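Local coordinates for protein putative translation initiation inhibitor (Salmonella typhimurium, PDB 3GTZ) that is of unknown function but belongs to the RutC (YjgF-like) family and has been named a putative translation initiation inhibitor, at residues 67-72 and 106-111; 31-36 and 101-106. All blocks are in the same frame, centred on the assembly; numbering follows the deposited sequence.

Interaction 1 (67-72 and 106-111); sequences IFLSDK and YKVEIK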
loop_
_atom_site.group_PDB
_atom_site.type_symbol
_atom_site.label_atom_id
_atom_site.label_comp_id
_atom_site.label_asym_id
_atom_site.label_seq_id
_atom_site.Cartn_x
_atom_site.Cartn_y
_atom_site.Cartn_z
ATOM N N ILE A 67 -7.049 2.497 -5.268
ATOM C CA ILE A 67 -8.055 3.543 -5.247
ATOM C C ILE A 67 -8.835 3.438 -3.940
ATOM O O ILE A 67 -9.395 2.398 -3.638
ATOM C CB ILE A 67 -9.016 3.368 -6.435
ATOM C CG1 ILE A 67 -8.227 3.365 -7.754
ATOM C CG2 ILE A 67 -10.017 4.463 -6.479
ATOM C CD1 ILE A 67 -9.124 3.368 -9.014
ATOM N N PHE A 68 -8.836 4.507 -3.155
ATOM C CA PHE A 68 -9.620 4.574 -1.933
ATOM C C PHE A 68 -10.814 5.472 -2.195
ATOM O O PHE A 68 -10.666 6.583 -2.649
ATOM C CB PHE A 68 -8.798 5.130 -0.790
ATOM C CG PHE A 68 -7.651 4.256 -0.374
ATOM C CD1 PHE A 68 -7.857 3.183 0.446
ATOM C CD2 PHE A 68 -6.355 4.523 -0.807
ATOM C CE1 PHE A 68 -6.793 2.360 0.848
ATOM C CE2 PHE A 68 -5.275 3.715 -0.412
ATOM C CZ PHE A 68 -5.497 2.628 0.417
ATOM N N LEU A 69 -12.012 4.957 -1.943
ATOM C CA LEU A 69 -13.251 5.740 -2.076
ATOM C C LEU A 69 -13.823 5.928 -0.702
ATOM O O LEU A 69 -13.794 5.004 0.089
ATOM C CB LEU A 69 -14.263 4.975 -2.922
ATOM C CG LEU A 69 -13.918 4.769 -4.395
ATOM C CD1 LEU A 69 -14.690 3.598 -4.926
ATOM C CD2 LEU A 69 -14.166 6.027 -5.247
ATOM N N SER A 70 -14.373 7.095 -0.426
ATOM C CA SER A 70 -15.049 7.325 0.840
ATOM C C SER A 70 -16.429 6.633 0.956
ATOM O O SER A 70 -16.919 6.395 2.065
ATOM C CB SER A 70 -15.178 8.829 1.097
ATOM O OG SER A 70 -16.061 9.424 0.190
ATOM N N ASP A 71 -17.028 6.283 -0.182
ATOM C CA ASP A 71 -18.397 5.790 -0.213
ATOM C C ASP A 71 -18.477 4.706 -1.263
ATOM O O ASP A 71 -17.962 4.856 -2.352
ATOM C CB ASP A 71 -19.366 6.933 -0.541
ATOM C CG ASP A 71 -20.773 6.710 0.004
ATOM O OD1 ASP A 71 -21.215 5.532 0.132
ATOM O OD2 ASP A 71 -21.467 7.728 0.268
ATOM N N LYS A 72 -19.136 3.615 -0.908
ATOM C CA LYS A 72 -19.272 2.439 -1.727
ATOM C C LYS A 72 -20.188 2.751 -2.920
ATOM O O LYS A 72 -20.106 2.079 -3.955
ATOM C CB LYS A 72 -19.889 1.303 -0.872
ATOM C CG LYS A 72 -19.204 -0.063 -0.967
ATOM C CD LYS A 72 -19.208 -0.832 0.385
ATOM C CE LYS A 72 -19.348 -2.356 0.195
ATOM N NZ LYS A 72 -19.367 -3.075 1.499
ATOM N N TYR A 106 -13.453 14.688 0.003
ATOM C CA TYR A 106 -12.772 13.811 -0.962
ATOM C C TYR A 106 -13.618 12.597 -1.222
ATOM O O TYR A 106 -13.896 11.846 -0.290
ATOM C CB TYR A 106 -11.435 13.277 -0.428
ATOM C CG TYR A 106 -10.285 14.243 -0.308
ATOM C CD1 TYR A 106 -10.291 15.483 -0.939
ATOM C CD2 TYR A 106 -9.161 13.890 0.436
ATOM C CE1 TYR A 106 -9.204 16.361 -0.809
ATOM C CE2 TYR A 106 -8.075 14.755 0.576
ATOM C CZ TYR A 106 -8.097 15.983 -0.048
ATOM O OH TYR A 106 -7.018 16.833 0.072
ATOM N N LYS A 107 -13.999 12.351 -2.472
ATOM C CA LYS A 107 -14.747 11.119 -2.744
ATOM C C LYS A 107 -13.746 10.002 -3.091
ATOM O O LYS A 107 -14.035 8.831 -2.936
ATOM C CB LYS A 107 -15.853 11.283 -3.829
ATOM C CG LYS A 107 -16.502 12.681 -3.993
ATOM C CD LYS A 107 -17.298 13.177 -2.840
ATOM C CE LYS A 107 -18.016 14.537 -3.146
ATOM N NZ LYS A 107 -17.239 15.860 -2.994
ATOM N N VAL A 108 -12.551 10.383 -3.520
ATOM C CA VAL A 108 -11.565 9.432 -4.051
ATOM C C VAL A 108 -10.143 9.907 -3.742
ATOM O O VAL A 108 -9.898 11.102 -3.554
ATOM C CB VAL A 108 -11.746 9.240 -5.566
ATOM C CG1 VAL A 108 -11.660 10.567 -6.279
ATOM C CG2 VAL A 108 -10.731 8.309 -6.110
ATOM N N GLU A 109 -9.224 8.949 -3.680
ATOM C CA GLU A 109 -7.799 9.212 -3.581
ATOM C C GLU A 109 -7.085 8.033 -4.274
ATOM O O GLU A 109 -7.625 6.916 -4.308
ATOM C CB GLU A 109 -7.476 9.299 -2.110
ATOM C CG GLU A 109 -6.108 9.662 -1.702
ATOM C CD GLU A 109 -6.074 10.011 -0.199
ATOM O OE1 GLU A 109 -5.215 9.444 0.528
ATOM O OE2 GLU A 109 -6.942 10.811 0.247
ATOM N N ILE A 110 -5.922 8.258 -4.873
ATOM C CA ILE A 110 -5.329 7.211 -5.729
ATOM C C ILE A 110 -3.809 7.112 -5.576
ATOM O O ILE A 110 -3.091 8.045 -5.917
ATOM C CB ILE A 110 -5.649 7.451 -7.226
ATOM C CG1 ILE A 110 -7.168 7.551 -7.480
ATOM C CG2 ILE A 110 -5.063 6.336 -8.055
ATOM C CD1 ILE A 110 -7.549 7.813 -8.937
ATOM N N LYS A 111 -3.316 5.997 -5.061
ATOM C CA LYS A 111 -1.885 5.844 -4.899
ATOM C C LYS A 111 -1.352 4.991 -6.044
ATOM O O LYS A 111 -1.956 4.011 -6.467
ATOM C CB LYS A 111 -1.533 5.325 -3.464
ATOM C CG LYS A 111 -0.844 4.014 -3.359
ATOM C CD LYS A 111 -0.456 3.643 -1.878
ATOM C CE LYS A 111 0.954 2.925 -1.808
ATOM N NZ LYS A 111 1.233 1.806 -2.863
#

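Interaction 2 (31-36 and 101-106); sequences ENLDAD and LMNPKY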
loop_
_atom_site.group_PDB
_atom_site.type_symbol
_atom_site.label_atom_id
_atom_site.label_comp_id
_atom_site.label_asym_id
_atom_site.label_seq_id
_atom_site.Cartn_x
_atom_site.Cartn_y
_atom_site.Cartn_z
ATOM N N GLU A 31 -8.733 18.009 -6.662
ATOM C CA GLU A 31 -8.567 19.467 -6.649
ATOM C C GLU A 31 -9.886 20.175 -6.317
ATOM O O GLU A 31 -9.919 21.041 -5.464
ATOM C CB GLU A 31 -8.017 19.965 -7.988
ATOM C CG GLU A 31 -6.478 20.073 -8.018
ATOM C CD GLU A 31 -5.882 20.106 -9.455
ATOM O OE1 GLU A 31 -6.670 20.051 -10.444
ATOM O OE2 GLU A 31 -4.622 20.176 -9.571
ATOM N N ASN A 32 -10.965 19.795 -6.999
ATOM C CA ASN A 32 -12.281 20.405 -6.803
ATOM C C ASN A 32 -13.049 19.643 -5.735
ATOM O O ASN A 32 -13.535 18.539 -5.966
ATOM C CB ASN A 32 -13.053 20.407 -8.131
ATOM C CG ASN A 32 -14.321 21.315 -8.115
ATOM O OD1 ASN A 32 -14.689 21.952 -7.100
ATOM N ND2 ASN A 32 -14.987 21.371 -9.280
ATOM N N LEU A 33 -13.163 20.255 -4.566
ATOM C CA LEU A 33 -13.728 19.596 -3.395
ATOM C C LEU A 33 -15.238 19.442 -3.484
ATOM O O LEU A 33 -15.791 18.493 -2.906
ATOM C CB LEU A 33 -13.329 20.331 -2.099
ATOM C CG LEU A 33 -11.838 20.395 -1.708
ATOM C CD1 LEU A 33 -11.640 21.269 -0.423
ATOM C CD2 LEU A 33 -11.188 18.996 -1.560
ATOM N N ASP A 34 -15.900 20.334 -4.217
ATOM C CA ASP A 34 -17.358 20.220 -4.452
ATOM C C ASP A 34 -17.752 19.319 -5.656
ATOM O O ASP A 34 -18.935 19.044 -5.888
ATOM C CB ASP A 34 -17.961 21.618 -4.614
ATOM C CG ASP A 34 -17.595 22.542 -3.449
ATOM O OD1 ASP A 34 -17.695 22.091 -2.259
ATOM O OD2 ASP A 34 -17.191 23.704 -3.722
ATOM N N ALA A 35 -16.774 18.842 -6.421
ATOM C CA ALA A 35 -17.082 17.957 -7.527
ATOM C C ALA A 35 -17.507 16.593 -6.999
ATOM O O ALA A 35 -17.094 16.193 -5.910
ATOM C CB ALA A 35 -15.888 17.829 -8.439
ATOM N N ASP A 36 -18.348 15.915 -7.777
ATOM C CA ASP A 36 -18.726 14.553 -7.560
ATOM C C ASP A 36 -17.567 13.573 -7.821
ATOM O O ASP A 36 -16.487 13.980 -8.226
ATOM C CB ASP A 36 -19.958 14.212 -8.425
ATOM C CG ASP A 36 -19.676 14.276 -9.967
ATOM O OD1 ASP A 36 -20.663 14.338 -10.754
ATOM O OD2 ASP A 36 -18.489 14.262 -10.400
ATOM N N LEU A 101 -11.297 8.992 4.509
ATOM C CA LEU A 101 -10.280 9.812 3.894
ATOM C C LEU A 101 -10.084 11.062 4.758
ATOM O O LEU A 101 -10.986 11.449 5.510
ATOM C CB LEU A 101 -10.723 10.169 2.492
ATOM C CG LEU A 101 -10.411 9.224 1.328
ATOM C CD1 LEU A 101 -10.125 7.748 1.667
ATOM C CD2 LEU A 101 -11.526 9.366 0.266
ATOM N N MET A 102 -8.915 11.688 4.656
ATOM C CA MET A 102 -8.595 12.799 5.548
ATOM C C MET A 102 -9.566 13.983 5.408
ATOM O O MET A 102 -10.010 14.516 6.422
ATOM C CB MET A 102 -7.125 13.239 5.407
ATOM C CG MET A 102 -6.761 14.508 6.222
ATOM S SD MET A 102 -5.229 14.434 7.223
ATOM C CE MET A 102 -5.787 15.650 8.441
ATOM N N ASN A 103 -9.896 14.377 4.178
ATOM C CA ASN A 103 -10.786 15.518 3.937
ATOM C C ASN A 103 -12.162 14.962 3.646
ATOM O O ASN A 103 -12.282 14.066 2.829
ATOM C CB ASN A 103 -10.272 16.362 2.763
ATOM C CG ASN A 103 -10.946 17.761 2.663
ATOM O OD1 ASN A 103 -12.182 17.894 2.649
ATOM N ND2 ASN A 103 -10.118 18.795 2.537
ATOM N N PRO A 104 -13.203 15.461 4.335
ATOM C CA PRO A 104 -14.541 14.872 4.152
ATOM C C PRO A 104 -15.237 15.206 2.810
ATOM O O PRO A 104 -16.270 14.614 2.489
ATOM C CB PRO A 104 -15.341 15.409 5.353
ATOM C CG PRO A 104 -14.618 16.659 5.785
ATOM C CD PRO A 104 -13.192 16.544 5.341
ATOM N N LYS A 105 -14.661 16.140 2.061
ATOM C CA LYS A 105 -15.068 16.449 0.701
ATOM C C LYS A 105 -14.403 15.558 -0.381
ATOM O O LYS A 105 -14.735 15.700 -1.576
ATOM C CB LYS A 105 -14.702 17.902 0.396
ATOM C CG LYS A 105 -15.874 18.836 0.248
ATOM C CD LYS A 105 -16.141 19.683 1.473
ATOM C CE LYS A 105 -17.158 20.799 1.133
ATOM N NZ LYS A 105 -16.675 21.666 -0.015
ATOM N N TYR A 106 -13.453 14.688 0.003
ATOM C CA TYR A 106 -12.772 13.811 -0.962
ATOM C C TYR A 106 -13.618 12.597 -1.222
ATOM O O TYR A 106 -13.896 11.846 -0.290
ATOM C CB TYR A 106 -11.435 13.277 -0.428
ATOM C CG TYR A 106 -10.285 14.243 -0.308
ATOM C CD1 TYR A 106 -10.291 15.483 -0.939
ATOM C CD2 TYR A 106 -9.161 13.890 0.436
ATOM C CE1 TYR A 106 -9.204 16.361 -0.809
ATOM C CE2 TYR A 106 -8.075 14.755 0.576
ATOM C CZ TYR A 106 -8.097 15.983 -0.048
ATOM O OH TYR A 106 -7.018 16.833 0.072
#

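Interaction 1 (67-72 and 106-111)
The carbonyl oxygen E109 O is the best-held polar atom here, with two donors on it: the backbone N-H of F68, and more weakly the CA-H of I67. F68 N lies 2.9 Å from E109 O in the carbonyl plane, and the N-H points at it almost straight (163°). F68 and E109 form an antiparallel hydrogen-bonded pair, so the return bond runs from E109 N to F68 O, 3.0 Å long but more bent (143°). The CA-H of V108 joins it on F68 O at 3.3 Å. I67 with I110 and L69 with V108 are the flanking non-hydrogen-bonded pairs.

Beyond L69 the strand ends, yet S70 N still reaches K107 O at 3.1 Å. K107, just before its strand begins, is not in the beta conformation, and the donor sits 45° out of its carbonyl plane. The small S70 side chain suits the end of the strand: OG lies between the backbone N and carbonyl carbon and turns to Y106 O for a weak bond.

Branched residues share one face. CG2 of I67, anti to its backbone N, lies beside V108 CG2 at 3.9 Å, while L69 CD2 comes alongside V108 CB at 4.0 Å. Helix 75-85 packs on I67 and L69, and helix 37-54 on V108 and I110. F68 and E109 occupy the other face, where both meet C95 of the second subunit, consistent with the trimers of this family, in which the sheets line the interior.

Main-chain bonds thus satisfy the amides of F68 and E109, buried in the sheet, while side chains of different character serve the two faces: aliphatic branches beneath the helices, an aromatic ring and an extended acid at the subunit interface.

Interaction 2 (31-36 and 101-106)
One salt bridge supplies the ionic part of this surface contact. K105 NZ approaches D34 OD1 on its syn lone pair, the side facing the other carboxylate oxygen, at 2.5 Å, a short separation. D34 CG sits anti to its carbonyl carbon (chi1 -53°), and the lysine chain, bent at chi2 and again at chi4, brings its tip alongside the acid. Both residues are exposed, where charged ends suit a bridge between two loops.

Apolar contact belongs mostly to L33. Its CB rests against K105 CB at 3.7 Å, so the aliphatic base of the lysine is used as well as its charge. Farther out, the two methyls divide their work: CD2 meets the Y106 ring at its edge, near the ring plane, 3.4 Å from CE1, while CD1 approaches N103 ND2. A forked leucine can serve both partners at once. One face of the same ring is covered by N103 CB, which stands over its centre.

Polar bonds within each loop set the shapes that meet. N103 OD1 accepts from K105 N in an Asx turn (3.1 Å), on a lone pair and in the carbonyl plane; this overlaps the type I turn from N103 to Y106, closed by Y106 N to N103 O. The facing loop has its own type I turn, from N32 to A35.

Residues 31-36 lead from strand 23-28 into helix 37-54, whose N-cap is D36, with its OD2 on E39 N; residues 101-106 run from strand 100-101 towards strand 108-115. Q40, in the first turn of that helix, ties the loops together through NE2, which bonds both N32 O and K105 O.

Interactions 1 and 2 lie about 9 Å apart, centre to centre, and share Y106, whose carbonyl faces S70 in the first while its ring meets L33 in the second. K107 joins them most directly: its NZ lies 2.9 Å from A35 O, a probable hydrogen bond, and is also bonded to K105 O, so a lysine at the entry to strand 108-115 holds both loops of interaction 2. A second, apolar link is made by L101, which packs on the F68 side chain, with L101 CD1 3.8 Å from F68 CB. Together the two contacts continue from the paired strands to the loops at their end, and both touch the second subunit.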